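Local coordinates for nucleotidyl transferase AbiEii/AbiGii toxin family protein (Mycobacterium tuberculosis, PDB 6Y56) that probably acts as a nucleotidyltransferase toxin of a toxin-antitoxin system, blocking bacterial growth by modifying the acceptor stems of tRNA, at residues A[9-14]-A[63-68]; A[57-62]-A[186-191]. All coordinates share one frame; numbering follows the deposited sequence.

Interaction 1. Residues A[9-14]-A[63-68]; sequences ARHALG and GRFSTD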
loop_
_atom_site.group_PDB
_atom_site.type_symbol
_atom_site.label_atom_id
_atom_site.label_comp_id
_atom_site.label_asym_id
_atom_site.label_seq_id
_atom_site.Cartn_x
_atom_site.Cartn_y
_atom_site.Cartn_z
ATOM N N ALA A 9 11.380 21.146 -1.409
ATOM C CA ALA A 9 12.622 20.681 -2.023
ATOM C C ALA A 9 13.519 19.969 -1.013
ATOM O O ALA A 9 14.155 18.958 -1.341
ATOM C CB ALA A 9 13.359 21.848 -2.686
ATOM N N ARG A 10 13.584 20.479 0.218
ATOM C CA ARG A 10 14.360 19.793 1.253
ATOM C C ARG A 10 13.733 18.447 1.617
ATOM O O ARG A 10 14.446 17.458 1.842
ATOM C CB ARG A 10 14.473 20.684 2.494
ATOM C CG ARG A 10 15.272 20.071 3.637
ATOM C CD ARG A 10 15.591 21.109 4.716
ATOM N NE ARG A 10 16.161 22.312 4.119
ATOM C CZ ARG A 10 15.591 23.512 4.142
ATOM N NH1 ARG A 10 14.430 23.687 4.758
ATOM N NH2 ARG A 10 16.187 24.538 3.551
ATOM N N HIS A 11 12.400 18.402 1.693
ATOM C CA HIS A 11 11.673 17.153 1.902
ATOM C C HIS A 11 12.000 16.124 0.821
ATOM O O HIS A 11 11.966 14.909 1.081
ATOM C CB HIS A 11 10.186 17.496 1.908
ATOM C CG HIS A 11 9.299 16.385 2.353
ATOM N ND1 HIS A 11 9.435 15.760 3.573
ATOM C CD2 HIS A 11 8.232 15.815 1.749
ATOM C CE1 HIS A 11 8.494 14.841 3.698
ATOM N NE2 HIS A 11 7.750 14.857 2.607
ATOM N N ALA A 12 12.314 16.583 -0.390
ATOM C CA ALA A 12 12.762 15.739 -1.490
ATOM C C ALA A 12 14.260 15.475 -1.440
ATOM O O ALA A 12 14.827 14.992 -2.426
ATOM C CB ALA A 12 12.393 16.381 -2.832
ATOM N N LEU A 13 14.911 15.792 -0.323
ATOM C CA LEU A 13 16.358 15.624 -0.165
ATOM C C LEU A 13 17.152 16.418 -1.194
ATOM O O LEU A 13 18.240 16.009 -1.604
ATOM C CB LEU A 13 16.776 14.149 -0.158
ATOM C CG LEU A 13 16.552 13.385 1.135
ATOM C CD1 LEU A 13 16.904 11.923 0.917
ATOM C CD2 LEU A 13 17.386 13.971 2.265
ATOM N N GLY A 14 16.621 17.558 -1.623
ATOM C CA GLY A 14 17.283 18.374 -2.616
ATOM C C GLY A 14 17.285 17.821 -4.024
ATOM O O GLY A 14 17.889 18.441 -4.906
ATOM N N GLY A 63 11.810 5.342 4.218
ATOM C CA GLY A 63 11.170 4.714 3.087
ATOM C C GLY A 63 10.998 5.660 1.909
ATOM O O GLY A 63 11.186 6.873 1.998
ATOM N N ARG A 64 10.590 5.069 0.794
ATOM C CA ARG A 64 10.383 5.789 -0.449
ATOM C C ARG A 64 9.110 6.634 -0.384
ATOM O O ARG A 64 8.195 6.398 0.413
ATOM C CB ARG A 64 10.210 4.791 -1.594
ATOM C CG ARG A 64 8.999 3.879 -1.394
ATOM C CD ARG A 64 8.769 2.967 -2.597
ATOM N NE ARG A 64 7.593 2.107 -2.440
ATOM C CZ ARG A 64 6.377 2.402 -2.891
ATOM N NH1 ARG A 64 6.155 3.539 -3.539
ATOM N NH2 ARG A 64 5.380 1.561 -2.685
ATOM N N PHE A 65 9.048 7.624 -1.259
ATOM C CA PHE A 65 7.760 8.228 -1.541
ATOM C C PHE A 65 6.853 7.185 -2.189
ATOM O O PHE A 65 7.311 6.228 -2.825
ATOM C CB PHE A 65 7.940 9.414 -2.489
ATOM C CG PHE A 65 8.621 10.609 -1.863
ATOM C CD1 PHE A 65 8.128 11.161 -0.694
ATOM C CD2 PHE A 65 9.746 11.186 -2.460
ATOM C CE1 PHE A 65 8.732 12.272 -0.116
ATOM C CE2 PHE A 65 10.352 12.309 -1.879
ATOM C CZ PHE A 65 9.845 12.841 -0.714
ATOM N N SER A 66 5.547 7.365 -2.020
ATOM C CA SER A 66 4.567 6.419 -2.537
ATOM C C SER A 66 3.358 7.211 -3.008
ATOM O O SER A 66 2.856 8.070 -2.274
ATOM C CB SER A 66 4.188 5.433 -1.427
ATOM O OG SER A 66 3.415 4.355 -1.908
ATOM N N THR A 67 2.896 6.928 -4.226
ATOM C CA THR A 67 2.001 7.836 -4.938
ATOM C C THR A 67 0.545 7.417 -4.883
ATOM O O THR A 67 -0.314 8.144 -5.405
ATOM C CB THR A 67 2.392 7.929 -6.413
ATOM O OG1 THR A 67 2.161 6.659 -7.040
ATOM C CG2 THR A 67 3.853 8.325 -6.563
ATOM N N ASP A 68 0.246 6.258 -4.327
ATOM C CA ASP A 68 -1.128 5.808 -4.270
ATOM C C ASP A 68 -1.658 5.909 -2.849
ATOM O O ASP A 68 -0.910 6.009 -1.875
ATOM C CB ASP A 68 -1.309 4.399 -4.859
ATOM C CG ASP A 68 -0.319 3.369 -4.317
ATOM O OD1 ASP A 68 0.663 3.725 -3.621
ATOM O OD2 ASP A 68 -0.531 2.167 -4.613
#
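Phe-65 reaches across to His-11 and Ala-12, and its side chain illustrates how the tip of one ring can abut the end of a helix. The CB leaves the backbone in the direction of 9-14, and CG stands anti to the carbonyl carbon (chi1 -70°), which turns the ring's CE1 and CZ corner toward the end of helix 5-11. Its CE1 arrives beside the imidazole, 3.9 Å from His-11 NE2 and 4.0 Å from His-11 CD2. At the tip, CZ lies 3.5 Å from His-11 O and 4.2 Å from Ala-12 CA, both close to the plane of the phenyl ring. The two rings pair obliquely, their planes at 57° and their centroids 5.6 Å apart. The carbonyl met by CZ belongs to the last turn of helix 5-11, which a Schellman motif brings to a stop: Gly-14 N bonds to Ala-9 O at 2.8 Å, and Leu-13, with positive phi, is the C-prime residue. On the other side of the contact, 63-68 is the loop leading into strand 68-72, whose Asp-68 and Asp-70 are spaced as in the D-x-D pattern of nucleotidyltransferases. Ala-22 and Asp-25 of helix 19-38 also touch the phenyl ring, as do Arg-55 and Leu-243. His-11 NE2 is hydrogen-bonded to Asp-25 OD2, a link that fixes the imidazole against helix 19-38.

Interaction 2. Residues A[57-62]-A[186-191]; sequences CRLGNV and LNHFAS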
loop_
_atom_site.group_PDB
_atom_site.type_symbol
_atom_site.label_atom_id
_atom_site.label_comp_id
_atom_site.label_asym_id
_atom_site.label_seq_id
_atom_site.Cartn_x
_atom_site.Cartn_y
_atom_site.Cartn_z
ATOM N N CYS A 57 3.224 5.648 8.235
ATOM C CA CYS A 57 2.985 5.234 9.604
ATOM C C CYS A 57 4.009 4.239 10.125
ATOM O O CYS A 57 3.985 3.929 11.322
ATOM C CB CYS A 57 1.572 4.637 9.712
ATOM S SG CYS A 57 0.273 5.892 9.480
ATOM N N ARG A 58 4.909 3.744 9.280
ATOM C CA ARG A 58 5.932 2.828 9.757
ATOM C C ARG A 58 7.343 3.257 9.389
ATOM O O ARG A 58 8.242 3.146 10.228
ATOM C CB ARG A 58 5.646 1.424 9.226
ATOM C CG ARG A 58 4.300 0.875 9.708
ATOM C CD ARG A 58 4.197 -0.617 9.507
ATOM N NE ARG A 58 2.843 -1.114 9.728
ATOM C CZ ARG A 58 2.320 -1.429 10.904
ATOM N NH1 ARG A 58 3.043 -1.294 12.019
ATOM N NH2 ARG A 58 1.064 -1.882 10.961
ATOM N N LEU A 59 7.568 3.748 8.173
ATOM C CA LEU A 59 8.922 4.053 7.720
ATOM C C LEU A 59 9.265 5.534 7.752
ATOM O O LEU A 59 10.401 5.886 8.093
ATOM C CB LEU A 59 9.149 3.516 6.298
ATOM C CG LEU A 59 8.942 2.013 6.107
ATOM C CD1 LEU A 59 9.236 1.634 4.664
ATOM C CD2 LEU A 59 9.814 1.183 7.051
ATOM N N GLY A 60 8.344 6.408 7.366
ATOM C CA GLY A 60 8.679 7.814 7.227
ATOM C C GLY A 60 9.834 7.995 6.263
ATOM O O GLY A 60 9.858 7.432 5.167
ATOM N N ASN A 61 10.802 8.814 6.678
ATOM C CA ASN A 61 11.976 9.203 5.847
ATOM C C ASN A 61 12.864 8.011 5.471
ATOM O O ASN A 61 13.657 8.166 4.527
ATOM C CB ASN A 61 12.785 10.314 6.520
ATOM C CG ASN A 61 13.413 9.875 7.825
ATOM O OD1 ASN A 61 14.598 10.100 8.050
ATOM N ND2 ASN A 61 12.635 9.249 8.692
ATOM N N VAL A 62 12.774 6.885 6.179
ATOM C CA VAL A 62 13.639 5.720 5.818
ATOM C C VAL A 62 13.036 4.988 4.611
ATOM O O VAL A 62 13.706 4.102 4.069
ATOM C CB VAL A 62 13.887 4.769 7.004
ATOM C CG1 VAL A 62 14.500 5.490 8.193
ATOM C CG2 VAL A 62 12.629 4.026 7.416
ATOM N N LEU A 186 9.129 -4.870 -0.027
ATOM C CA LEU A 186 9.490 -6.173 0.521
ATOM C C LEU A 186 10.902 -6.162 1.075
ATOM O O LEU A 186 11.185 -6.854 2.061
ATOM C CB LEU A 186 9.348 -7.254 -0.550
ATOM C CG LEU A 186 7.898 -7.643 -0.847
ATOM C CD1 LEU A 186 7.864 -8.490 -2.099
ATOM C CD2 LEU A 186 7.294 -8.384 0.326
ATOM N N ASN A 187 11.799 -5.386 0.452
ATOM C CA ASN A 187 13.147 -5.244 0.989
ATOM C C ASN A 187 13.128 -4.625 2.381
ATOM O O ASN A 187 13.952 -4.991 3.229
ATOM C CB ASN A 187 14.011 -4.434 0.023
ATOM C CG ASN A 187 15.453 -4.328 0.476
ATOM O OD1 ASN A 187 16.193 -5.306 0.430
ATOM N ND2 ASN A 187 15.855 -3.142 0.910
ATOM N N HIS A 188 12.198 -3.694 2.645
ATOM C CA HIS A 188 12.040 -3.174 4.000
ATOM C C HIS A 188 11.454 -4.221 4.932
ATOM O O HIS A 188 11.929 -4.372 6.059
ATOM C CB HIS A 188 11.177 -1.915 3.996
ATOM C CG HIS A 188 11.957 -0.662 3.790
ATOM N ND1 HIS A 188 12.751 -0.107 4.771
ATOM C CD2 HIS A 188 12.071 0.143 2.709
ATOM C CE1 HIS A 188 13.322 0.988 4.299
ATOM N NE2 HIS A 188 12.923 1.163 3.052
ATOM N N PHE A 189 10.419 -4.950 4.495
ATOM C CA PHE A 189 9.870 -5.986 5.367
ATOM C C PHE A 189 10.952 -6.990 5.735
ATOM O O PHE A 189 10.996 -7.483 6.868
ATOM C CB PHE A 189 8.690 -6.708 4.708
ATOM C CG PHE A 189 7.408 -5.929 4.701
ATOM C CD1 PHE A 189 6.755 -5.604 5.874
ATOM C CD2 PHE A 189 6.855 -5.526 3.505
ATOM C CE1 PHE A 189 5.573 -4.878 5.846
ATOM C CE2 PHE A 189 5.671 -4.814 3.468
ATOM C CZ PHE A 189 5.031 -4.484 4.637
ATOM N N ALA A 190 11.862 -7.265 4.799
ATOM C CA ALA A 190 12.932 -8.224 5.040
ATOM C C ALA A 190 13.917 -7.756 6.097
ATOM O O ALA A 190 14.671 -8.581 6.627
ATOM C CB ALA A 190 13.667 -8.514 3.734
ATOM N N SER A 191 13.944 -6.462 6.401
ATOM C CA SER A 191 14.813 -5.914 7.436
ATOM C C SER A 191 14.125 -5.803 8.788
ATOM O O SER A 191 14.761 -5.376 9.756
ATOM C CB SER A 191 15.332 -4.533 7.018
ATOM O OG SER A 191 14.314 -3.565 7.171
#
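Leu-59 and His-188 meet methyl to ring, a textbook CH-pi contact between the C-terminal parts of two helices. Leu-59 CD1 sits over the imidazole centre, 3.7 Å from the centroid and 13° off the ring normal. The leucine is extended, with CD1 anti to CA (chi2 -179°), and this carries the methyl across to the ring; the other branch is farther off centre, CD2 lying 3.9 Å from His-188 ND1. The polar approach is made at the edge instead. Val-62 O, just past the turn at Gly-60 that follows helix 50-59, comes near the ring plane, 3.1 Å from His-188 CE1. His-188 NE2 is hydrogen-bonded to the OH of Tyr-184, a residue one turn back on the same helix whose phenol ring also meets the imidazole. Within 186-191, His-188 O accepts from Ser-191 N and, at 2.8 Å, from the side-chain hydroxyl Ser-191 OG, which lies in the carbonyl plane on a lone pair of His-188 O. The single imidazole thus serves two chemistries, its flat face taking a hydrocarbon from helix 50-59 while its rim keeps polar company, and the tyrosine bond probably limits its rotation beneath the methyl.

Overall arrangement
From the N terminus, helix 5-11 opens interaction 1; helix 19-38, strand 47-49 and helix 50-59 follow. Interaction 2 opens at 57-62 immediately before 63-68 closes the first, largely helical loop of 48 residues. The chain then passes through the rest of the mixed sheet and the two-stranded antiparallel sheet of 138-141 and 157-160 before 186-191 closes the second loop. The contacts therefore cross, with centres 14 Å apart, and they touch where Gly-63 CA packs 4.0 Å from His-188 NE2. The continuous run 57-68 thus joins the N-terminal helix on one hand to helix 180-189 on the other.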